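Local coordinates for protein phosphoacetylglucosamine mutase (Aspergillus lentulus, PDB 5O9X) that probably interconverts N-acetylglucosamine 6-phosphate and N-acetylglucosamine 1-phosphate, and holds glucose 1,6-bisphosphate in this crystal, at residues 6-17 with 144-153; 45-56 with 92-100. The protein carries 1 engineered substitution. One frame throughout, in Å; residues are numbered along the deposited sequence.

Contact 1 (6-17 with 144-153); sequences VRKAISDAALQY and VLSAALTATE
The methyl of Ala151 packs against those of Ala9 and Ala13 where helix 4-14 meets helix 138-151 of the alpha/beta/alpha domain I of the phosphohexomutase family. Segments 6-14 and 144-151 run nearly antiparallel (160°), and small residues let their axes come within 9.0 Å. Ala151 CB lies 4.0 Å from Ala9 CB and 3.7 Å from Ala9 O, fitting against backbone as well as side chain. No hydrogen bond crosses this interface, which is held by packing.

At one end Tyr17 points toward 144-153. Its CG stands beside the backbone N (chi1 -43°), which brings the ring to Val144: CG1 makes an off-centre CH-pi contact 4.3 Å from the ring centroid, while CG2 is 3.9 Å from CE1. Tyr17 OH lies 3.6 Å from Ala147 CB and also reaches Val144 CA. Gln16 CB lies over the centre of one ring face.

At the other end, Ile10 CD1 meets Thr152 CG2 at 3.8 Å. Ile10 CG1 is anti to the carbonyl carbon (chi1 -66°), CD1 extends from it, and Ile107 and Tyr111 of helix 107-118 also touch this side chain. Glu153, with positive phi, closes helix 138-151 in a Schellman motif. Its extended chain returns toward helix 4-14, where the carboxylate touches a methyl: Val6 CG2 lies 3.5 Å from Glu153 OE2.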
loop_
_atom_site.group_PDB
_atom_site.type_symbol
_atom_site.label_atom_id
_atom_site.label_comp_id
_atom_site.label_asym_id
_atom_site.label_seq_id
_atom_site.Cartn_x
_atom_site.Cartn_y
_atom_site.Cartn_z
ATOM N N VAL A 6 -31.590 -17.935 -5.442
ATOM C CA VAL A 6 -30.468 -16.981 -5.328
ATOM C C VAL A 6 -30.910 -15.596 -5.811
ATOM O O VAL A 6 -30.819 -14.632 -5.056
ATOM C CB VAL A 6 -29.179 -17.502 -6.040
ATOM C CG1 VAL A 6 -28.181 -16.396 -6.359
ATOM C CG2 VAL A 6 -28.494 -18.568 -5.196
ATOM N N ARG A 7 -31.438 -15.523 -7.041
ATOM C CA ARG A 7 -31.860 -14.275 -7.675
ATOM C C ARG A 7 -32.932 -13.574 -6.815
ATOM O O ARG A 7 -33.005 -12.342 -6.783
ATOM C CB ARG A 7 -32.276 -14.571 -9.133
ATOM C CG ARG A 7 -33.218 -13.597 -9.842
ATOM C CD ARG A 7 -33.697 -14.127 -11.207
ATOM N NE ARG A 7 -32.561 -14.596 -12.020
ATOM C CZ ARG A 7 -32.262 -15.876 -12.281
ATOM N NH1 ARG A 7 -33.035 -16.870 -11.833
ATOM N NH2 ARG A 7 -31.175 -16.164 -12.990
ATOM N N LYS A 8 -33.698 -14.368 -6.070
ATOM C CA LYS A 8 -34.709 -13.878 -5.134
ATOM C C LYS A 8 -34.070 -13.352 -3.831
ATOM O O LYS A 8 -34.395 -12.255 -3.390
ATOM C CB LYS A 8 -35.756 -14.974 -4.816
ATOM C CG LYS A 8 -36.831 -14.599 -3.792
ATOM C CD LYS A 8 -37.904 -13.675 -4.378
ATOM C CE LYS A 8 -39.245 -13.829 -3.677
ATOM N NZ LYS A 8 -39.121 -13.823 -2.193
ATOM N N ALA A 9 -33.186 -14.146 -3.223
ATOM C CA ALA A 9 -32.484 -13.709 -2.022
ATOM C C ALA A 9 -31.673 -12.419 -2.307
ATOM O O ALA A 9 -31.661 -11.543 -1.448
ATOM C CB ALA A 9 -31.623 -14.823 -1.434
ATOM N N ILE A 10 -31.100 -12.275 -3.519
ATOM C CA ILE A 10 -30.369 -11.022 -3.911
ATOM C C ILE A 10 -31.260 -9.765 -3.833
ATOM O O ILE A 10 -30.896 -8.784 -3.168
ATOM C CB ILE A 10 -29.557 -11.179 -5.212
ATOM C CG1 ILE A 10 -28.417 -12.166 -4.991
ATOM C CG2 ILE A 10 -29.014 -9.848 -5.750
ATOM C CD1 ILE A 10 -27.731 -12.626 -6.261
ATOM N N SER A 11 -32.465 -9.825 -4.418
ATOM C CA SER A 11 -33.368 -8.681 -4.430
ATOM C C SER A 11 -34.018 -8.455 -3.068
ATOM O O SER A 11 -34.226 -7.310 -2.643
ATOM C CB SER A 11 -34.423 -8.853 -5.535
ATOM O OG SER A 11 -35.084 -10.098 -5.357
ATOM N N ASP A 12 -34.335 -9.547 -2.378
ATOM C CA ASP A 12 -34.833 -9.473 -1.015
ATOM C C ASP A 12 -33.858 -8.762 -0.030
ATOM O O ASP A 12 -34.267 -7.912 0.754
ATOM C CB ASP A 12 -35.135 -10.884 -0.521
ATOM C CG ASP A 12 -36.545 -11.367 -0.919
ATOM O OD1 ASP A 12 -37.002 -11.125 -2.072
ATOM O OD2 ASP A 12 -37.169 -12.002 -0.049
ATOM N N ALA A 13 -32.574 -9.119 -0.096
ATOM C CA ALA A 13 -31.577 -8.566 0.823
ATOM C C ALA A 13 -31.296 -7.087 0.477
ATOM O O ALA A 13 -31.251 -6.244 1.373
ATOM C CB ALA A 13 -30.306 -9.427 0.808
ATOM N N ALA A 14 -31.169 -6.774 -0.815
ATOM C CA ALA A 14 -31.026 -5.385 -1.288
ATOM C C ALA A 14 -32.146 -4.410 -0.880
ATOM O O ALA A 14 -31.897 -3.195 -0.817
ATOM C CB ALA A 14 -30.843 -5.356 -2.789
ATOM N N LEU A 15 -33.351 -4.941 -0.606
ATOM C CA LEU A 15 -34.522 -4.182 -0.110
ATOM C C LEU A 15 -34.225 -3.442 1.170
ATOM O O LEU A 15 -34.877 -2.445 1.468
ATOM C CB LEU A 15 -35.765 -5.104 0.116
ATOM C CG LEU A 15 -37.077 -4.944 -0.703
ATOM C CD1 LEU A 15 -37.967 -6.191 -0.681
ATOM C CD2 LEU A 15 -37.899 -3.714 -0.282
ATOM N N GLN A 16 -33.242 -3.925 1.932
ATOM C CA GLN A 16 -32.905 -3.332 3.225
ATOM C C GLN A 16 -32.168 -2.001 3.108
ATOM O O GLN A 16 -32.009 -1.269 4.099
ATOM C CB GLN A 16 -32.061 -4.306 4.023
ATOM C CG GLN A 16 -32.793 -5.569 4.426
ATOM C CD GLN A 16 -32.624 -5.810 5.911
ATOM O OE1 GLN A 16 -33.367 -5.258 6.732
ATOM N NE2 GLN A 16 -31.623 -6.616 6.271
ATOM N N TYR A 17 -31.717 -1.695 1.898
ATOM C CA TYR A 17 -30.832 -0.539 1.660
ATOM C C TYR A 17 -31.463 0.436 0.683
ATOM O O TYR A 17 -32.473 0.140 0.070
ATOM C CB TYR A 17 -29.400 -0.989 1.222
ATOM C CG TYR A 17 -28.890 -2.175 2.046
ATOM C CD1 TYR A 17 -28.740 -2.062 3.418
ATOM C CD2 TYR A 17 -28.635 -3.420 1.442
ATOM C CE1 TYR A 17 -28.365 -3.154 4.193
ATOM C CE2 TYR A 17 -28.217 -4.501 2.194
ATOM C CZ TYR A 17 -28.082 -4.362 3.567
ATOM O OH TYR A 17 -27.679 -5.424 4.329
ATOM N N VAL A 144 -23.567 -5.766 6.100
ATOM C CA VAL A 144 -24.071 -5.669 4.713
ATOM C C VAL A 144 -23.386 -6.694 3.842
ATOM O O VAL A 144 -24.067 -7.449 3.043
ATOM C CB VAL A 144 -23.871 -4.253 4.087
ATOM C CG1 VAL A 144 -24.323 -4.249 2.602
ATOM C CG2 VAL A 144 -24.575 -3.140 4.877
ATOM N N LEU A 145 -22.039 -6.711 3.920
ATOM C CA LEU A 145 -21.255 -7.732 3.221
ATOM C C LEU A 145 -21.759 -9.172 3.465
ATOM O O LEU A 145 -21.934 -9.990 2.492
ATOM C CB LEU A 145 -19.756 -7.610 3.576
ATOM C CG LEU A 145 -18.780 -8.486 2.822
ATOM C CD1 LEU A 145 -18.810 -8.106 1.341
ATOM C CD2 LEU A 145 -17.366 -8.205 3.405
ATOM N N SER A 146 -21.959 -9.478 4.739
ATOM C CA SER A 146 -22.504 -10.776 5.187
ATOM C C SER A 146 -23.865 -11.074 4.555
ATOM O O SER A 146 -24.093 -12.203 4.147
ATOM C CB SER A 146 -22.655 -10.738 6.714
ATOM O OG SER A 146 -21.344 -10.660 7.289
ATOM N N ALA A 147 -24.753 -10.087 4.557
ATOM C CA ALA A 147 -26.049 -10.152 3.870
ATOM C C ALA A 147 -25.943 -10.488 2.381
ATOM O O ALA A 147 -26.677 -11.392 1.948
ATOM C CB ALA A 147 -26.939 -8.913 4.151
ATOM N N ALA A 148 -25.040 -9.825 1.621
ATOM C CA ALA A 148 -24.742 -10.198 0.225
ATOM C C ALA A 148 -24.253 -11.630 0.070
ATOM O O ALA A 148 -24.795 -12.355 -0.729
ATOM C CB ALA A 148 -23.733 -9.223 -0.459
ATOM N N LEU A 149 -23.248 -12.035 0.852
ATOM C CA LEU A 149 -22.660 -13.348 0.755
ATOM C C LEU A 149 -23.630 -14.478 1.160
ATOM O O LEU A 149 -23.589 -15.580 0.592
ATOM C CB LEU A 149 -21.339 -13.458 1.577
ATOM C CG LEU A 149 -20.228 -12.496 1.011
ATOM C CD1 LEU A 149 -19.148 -12.311 2.053
ATOM C CD2 LEU A 149 -19.656 -13.000 -0.327
ATOM N N THR A 150 -24.507 -14.174 2.093
ATOM C CA THR A 150 -25.483 -15.162 2.517
ATOM C C THR A 150 -26.494 -15.322 1.369
ATOM O O THR A 150 -26.877 -16.446 1.035
ATOM C CB THR A 150 -26.205 -14.749 3.793
ATOM O OG1 THR A 150 -26.788 -13.468 3.578
ATOM C CG2 THR A 150 -25.281 -14.625 4.907
ATOM N N ALA A 151 -26.863 -14.204 0.741
ATOM C CA ALA A 151 -27.815 -14.229 -0.371
ATOM C C ALA A 151 -27.275 -15.054 -1.540
ATOM O O ALA A 151 -27.987 -15.872 -2.106
ATOM C CB ALA A 151 -28.214 -12.821 -0.790
ATOM N N THR A 152 -25.996 -14.904 -1.850
ATOM C CA THR A 152 -25.446 -15.553 -2.996
ATOM C C THR A 152 -24.956 -16.917 -2.577
ATOM O O THR A 152 -24.457 -17.633 -3.411
ATOM C CB THR A 152 -24.248 -14.758 -3.616
ATOM O OG1 THR A 152 -23.219 -14.598 -2.628
ATOM C CG2 THR A 152 -24.668 -13.411 -4.077
ATOM N N GLU A 153 -25.102 -17.273 -1.301
ATOM C CA GLU A 153 -24.735 -18.614 -0.771
ATOM C C GLU A 153 -23.211 -18.877 -0.808
ATOM O O GLU A 153 -22.739 -20.025 -0.940
ATOM C CB GLU A 153 -25.523 -19.762 -1.487
ATOM C CG GLU A 153 -27.033 -19.651 -1.338
ATOM C CD GLU A 153 -27.814 -20.641 -2.225
ATOM O OE1 GLU A 153 -27.211 -21.525 -2.866
ATOM O OE2 GLU A 153 -29.053 -20.495 -2.329
#

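Contact 2 (45-56 with 92-100)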
loop_
_atom_site.group_PDB
_atom_site.type_symbol
_atom_site.label_atom_id
_atom_site.label_comp_id
_atom_site.label_asym_id
_atom_site.label_seq_id
_atom_site.Cartn_x
_atom_site.Cartn_y
_atom_site.Cartn_z
ATOM N N ALA A 45 -22.959 -4.522 -3.236
ATOM C CA ALA A 45 -22.485 -4.808 -4.603
ATOM C C ALA A 45 -21.153 -5.573 -4.627
ATOM O O ALA A 45 -20.942 -6.568 -5.392
ATOM C CB ALA A 45 -22.329 -3.504 -5.376
ATOM N N VAL A 46 -20.236 -5.113 -3.775
ATOM C CA VAL A 46 -18.950 -5.806 -3.659
ATOM C C VAL A 46 -19.079 -7.285 -3.195
ATOM O O VAL A 46 -18.304 -8.137 -3.650
ATOM C CB VAL A 46 -17.953 -4.992 -2.768
ATOM C CG1 VAL A 46 -16.690 -5.801 -2.517
ATOM C CG2 VAL A 46 -17.558 -3.692 -3.487
ATOM N N GLY A 47 -20.051 -7.565 -2.311
ATOM C CA GLY A 47 -20.278 -8.960 -1.858
ATOM C C GLY A 47 -20.697 -9.815 -3.089
ATOM O O GLY A 47 -20.221 -10.921 -3.303
ATOM N N LEU A 48 -21.590 -9.269 -3.883
ATOM C CA LEU A 48 -21.958 -9.900 -5.182
ATOM C C LEU A 48 -20.771 -10.162 -6.108
ATOM O O LEU A 48 -20.594 -11.305 -6.582
ATOM C CB LEU A 48 -23.018 -9.015 -5.828
ATOM C CG LEU A 48 -24.480 -9.249 -5.420
ATOM C CD1 LEU A 48 -24.785 -9.680 -4.001
ATOM C CD2 LEU A 48 -25.334 -8.071 -5.837
ATOM N N LEU A 49 -19.931 -9.146 -6.324
ATOM C CA LEU A 49 -18.724 -9.284 -7.136
ATOM C C LEU A 49 -17.723 -10.325 -6.601
ATOM O O LEU A 49 -17.207 -11.122 -7.382
ATOM C CB LEU A 49 -18.039 -7.944 -7.305
ATOM C CG LEU A 49 -16.968 -8.095 -8.399
ATOM C CD1 LEU A 49 -17.565 -8.188 -9.798
ATOM C CD2 LEU A 49 -16.004 -6.967 -8.336
ATOM N N ALA A 50 -17.464 -10.303 -5.281
ATOM C CA ALA A 50 -16.565 -11.258 -4.657
ATOM C C ALA A 50 -17.060 -12.687 -4.926
ATOM O O ALA A 50 -16.240 -13.571 -5.136
ATOM C CB ALA A 50 -16.436 -11.023 -3.114
ATOM N N THR A 51 -18.359 -12.898 -4.854
ATOM C CA THR A 51 -18.947 -14.256 -5.113
ATOM C C THR A 51 -18.618 -14.681 -6.589
ATOM O O THR A 51 -18.082 -15.765 -6.834
ATOM C CB THR A 51 -20.480 -14.281 -4.923
ATOM O OG1 THR A 51 -20.832 -14.004 -3.565
ATOM C CG2 THR A 51 -21.063 -15.694 -5.265
ATOM N N LEU A 52 -18.880 -13.775 -7.535
ATOM C CA LEU A 52 -18.592 -14.042 -8.937
ATOM C C LEU A 52 -17.125 -14.288 -9.187
ATOM O O LEU A 52 -16.772 -15.159 -10.022
ATOM C CB LEU A 52 -19.094 -12.902 -9.843
ATOM C CG LEU A 52 -20.634 -12.744 -9.885
ATOM C CD1 LEU A 52 -20.999 -11.668 -10.891
ATOM C CD2 LEU A 52 -21.385 -14.044 -10.243
ATOM N N ARG A 53 -16.256 -13.550 -8.483
ATOM C CA ARG A 53 -14.827 -13.683 -8.711
ATOM C C ARG A 53 -14.380 -15.027 -8.259
ATOM O O ARG A 53 -13.610 -15.708 -8.960
ATOM C CB ARG A 53 -13.970 -12.560 -7.997
ATOM C CG ARG A 53 -12.465 -12.650 -8.254
ATOM C CD ARG A 53 -12.164 -12.440 -9.724
ATOM N NE ARG A 53 -10.747 -12.327 -9.990
ATOM C CZ ARG A 53 -10.177 -12.559 -11.151
ATOM N NH1 ARG A 53 -10.909 -13.035 -12.187
ATOM N NH2 ARG A 53 -8.883 -12.339 -11.262
ATOM N N SER A 54 -14.843 -15.412 -7.077
ATOM C CA SER A 54 -14.407 -16.673 -6.501
ATOM C C SER A 54 -14.863 -17.824 -7.408
ATOM O O SER A 54 -14.053 -18.718 -7.718
ATOM C CB SER A 54 -15.041 -16.855 -5.129
ATOM O OG SER A 54 -14.604 -18.069 -4.579
ATOM N N LYS A 55 -16.163 -17.802 -7.774
ATOM C CA LYS A 55 -16.739 -18.812 -8.726
ATOM C C LYS A 55 -15.937 -18.920 -10.045
ATOM O O LYS A 55 -15.541 -20.050 -10.435
ATOM C CB LYS A 55 -18.242 -18.530 -8.962
ATOM C CG LYS A 55 -19.153 -18.918 -7.812
ATOM C CD LYS A 55 -20.606 -18.558 -8.173
ATOM C CE LYS A 55 -21.592 -18.766 -7.056
ATOM N NZ LYS A 55 -21.931 -20.212 -6.827
ATOM N N LYS A 56 -15.595 -17.767 -10.652
ATOM C CA LYS A 56 -14.795 -17.731 -11.888
ATOM C C LYS A 56 -13.441 -18.372 -11.678
ATOM O O LYS A 56 -12.932 -19.029 -12.608
ATOM C CB LYS A 56 -14.591 -16.306 -12.442
ATOM C CG LYS A 56 -13.859 -16.212 -13.781
ATOM C CD LYS A 56 -14.600 -16.965 -14.926
ATOM C CE LYS A 56 -13.962 -16.664 -16.288
ATOM N NZ LYS A 56 -14.695 -17.419 -17.345
ATOM N N TRP A 92 -11.733 -6.378 -13.854
ATOM C CA TRP A 92 -12.825 -6.600 -12.957
ATOM C C TRP A 92 -13.223 -5.351 -12.177
ATOM O O TRP A 92 -14.314 -5.317 -11.596
ATOM C CB TRP A 92 -12.459 -7.744 -12.009
ATOM C CG TRP A 92 -12.680 -9.134 -12.609
ATOM C CD1 TRP A 92 -11.970 -9.763 -13.652
ATOM C CD2 TRP A 92 -13.654 -10.079 -12.178
ATOM N NE1 TRP A 92 -12.527 -11.023 -13.908
ATOM C CE2 TRP A 92 -13.525 -11.250 -13.008
ATOM C CE3 TRP A 92 -14.651 -10.054 -11.196
ATOM C CZ2 TRP A 92 -14.328 -12.388 -12.823
ATOM C CZ3 TRP A 92 -15.447 -11.186 -11.027
ATOM C CH2 TRP A 92 -15.285 -12.326 -11.849
ATOM N N GLU A 93 -12.419 -4.283 -12.226
ATOM C CA GLU A 93 -12.870 -3.015 -11.596
ATOM C C GLU A 93 -14.127 -2.482 -12.321
ATOM O O GLU A 93 -15.049 -1.999 -11.656
ATOM C CB GLU A 93 -11.754 -1.963 -11.579
ATOM C CG GLU A 93 -10.449 -2.488 -10.965
ATOM C CD GLU A 93 -9.333 -1.485 -11.042
ATOM O OE1 GLU A 93 -9.487 -0.469 -11.775
ATOM O OE2 GLU A 93 -8.338 -1.693 -10.328
ATOM N N ALA A 94 -14.173 -2.588 -13.671
ATOM C CA ALA A 94 -15.411 -2.247 -14.415
ATOM C C ALA A 94 -16.635 -3.029 -13.996
ATOM O O ALA A 94 -17.745 -2.459 -13.941
ATOM C CB ALA A 94 -15.241 -2.375 -15.943
ATOM N N TYR A 95 -16.485 -4.324 -13.772
ATOM C CA TYR A 95 -17.623 -5.104 -13.297
ATOM C C TYR A 95 -18.089 -4.598 -11.905
ATOM O O TYR A 95 -19.299 -4.477 -11.639
ATOM C CB TYR A 95 -17.258 -6.563 -13.172
ATOM C CG TYR A 95 -16.686 -7.200 -14.420
ATOM C CD1 TYR A 95 -17.171 -6.862 -15.710
ATOM C CD2 TYR A 95 -15.721 -8.204 -14.313
ATOM C CE1 TYR A 95 -16.652 -7.467 -16.853
ATOM C CE2 TYR A 95 -15.207 -8.833 -15.451
ATOM C CZ TYR A 95 -15.684 -8.472 -16.711
ATOM O OH TYR A 95 -15.139 -9.073 -17.817
ATOM N N ALA A 96 -17.116 -4.320 -11.014
ATOM C CA ALA A 96 -17.511 -3.847 -9.665
ATOM C C ALA A 96 -18.309 -2.589 -9.801
ATOM O O ALA A 96 -19.287 -2.395 -9.098
ATOM C CB ALA A 96 -16.278 -3.603 -8.834
ATOM N N THR A 97 -17.834 -1.688 -10.682
ATOM C CA THR A 97 -18.421 -0.366 -10.832
ATOM C C THR A 97 -19.820 -0.475 -11.455
ATOM O O THR A 97 -20.721 0.316 -11.134
ATOM C CB THR A 97 -17.485 0.502 -11.698
ATOM O OG1 THR A 97 -16.220 0.568 -11.072
ATOM C CG2 THR A 97 -18.005 1.903 -11.959
ATOM N N LYS A 98 -20.030 -1.510 -12.286
ATOM C CA LYS A 98 -21.366 -1.696 -12.880
ATOM C C LYS A 98 -22.319 -2.153 -11.773
ATOM O O LYS A 98 -23.422 -1.643 -11.662
ATOM C CB LYS A 98 -21.253 -2.724 -14.005
ATOM C CG LYS A 98 -22.558 -3.022 -14.740
ATOM C CD LYS A 98 -22.472 -4.382 -15.440
ATOM C CE LYS A 98 -21.679 -4.331 -16.745
ATOM N NZ LYS A 98 -22.605 -4.026 -17.869
ATOM N N LEU A 99 -21.903 -3.105 -10.934
ATOM C CA LEU A 99 -22.777 -3.522 -9.862
ATOM C C LEU A 99 -23.058 -2.370 -8.890
ATOM O O LEU A 99 -24.201 -2.187 -8.440
ATOM C CB LEU A 99 -22.231 -4.742 -9.097
ATOM C CG LEU A 99 -22.323 -6.102 -9.763
ATOM C CD1 LEU A 99 -21.339 -7.080 -9.118
ATOM C CD2 LEU A 99 -23.774 -6.618 -9.669
ATOM N N ALA A 100 -22.029 -1.577 -8.602
ATOM C CA ALA A 100 -22.182 -0.488 -7.607
ATOM C C ALA A 100 -23.079 0.633 -8.126
ATOM O O ALA A 100 -23.714 1.343 -7.339
ATOM C CB ALA A 100 -20.824 0.065 -7.219
#
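Arg53 lies across one face of the Trp92 indole, and Tyr95 takes the opposite face. The aliphatic part of the arginine comes first: CD sits 3.5 Å from the centroid of the six-membered ring and only 1° off its normal, a centred CH-pi contact. Further along, CZ stands 4.0 Å from the centroid of the five-membered ring in a cation-pi interaction. The guanidinium is not stacked flat, since its plane is turned 48° from that of the indole. Arg53 NH1 and Trp92 NE1 are 3.1 Å apart, but both are donors and form no hydrogen bond. The arginine chain leaves its helix with CG anti to the backbone N and bends at chi2, which carries CD over the ring. Its NE forms a salt bridge with Asp82, so the charged end is held from beyond the indole too.

On the other face, Tyr95 CD2 approaches off-centre, and the tyrosine ring in turn presents its edge to Trp92 CD2. The rim of the indole reaches the first helix as well, with Leu52 O near the ring plane at the edge.

Next to this stack, Leu49 is a knob in a hole formed by Trp92, Tyr95, Ala96 and Leu99. Its two methyls divide the work: CD1 lies 3.7 Å from Trp92 CE3 and also touches Tyr95 CB, while CD2 presses on Ala96 CB at 3.4 Å, tighter than usual van der Waals contact. Farther along, Ala45 CB packs 3.9 Å from Leu99 CB, and Leu99 CD1 rests on the backbone at Leu49 N. With Leu49 as a knob in this hole, the packing joins helices 40-56 and 91-101, whose segments cross at 140°, within the alpha/beta/alpha domain I of the phosphohexomutase fold.

Overall arrangement
Contact 2 joins two helices of domain I, and contact 1 packs helix 4-14 on helix 138-151 of the same domain; their centres are 14 Å apart, on the same side of the chain's centre. Along the sequence the order is 6-17, 45-56, 92-100, 144-153, so the pairing of contact 2 lies between the two halves of contact 1. Helices 40-56 and 138-151 lie side by side and join the contacts: Thr51 OG1 and Thr152 OG1 are 2.6 Å apart, a probable hydrogen bond, and Leu145 CD1 packs on Gly47 CA. Helix 40-56 touches strand 61-66, and helix 138-151 touches strands 127-132 and 155-161, of the five-stranded mixed sheet. Helix 4-14 also touches helices 40-56 and 107-118.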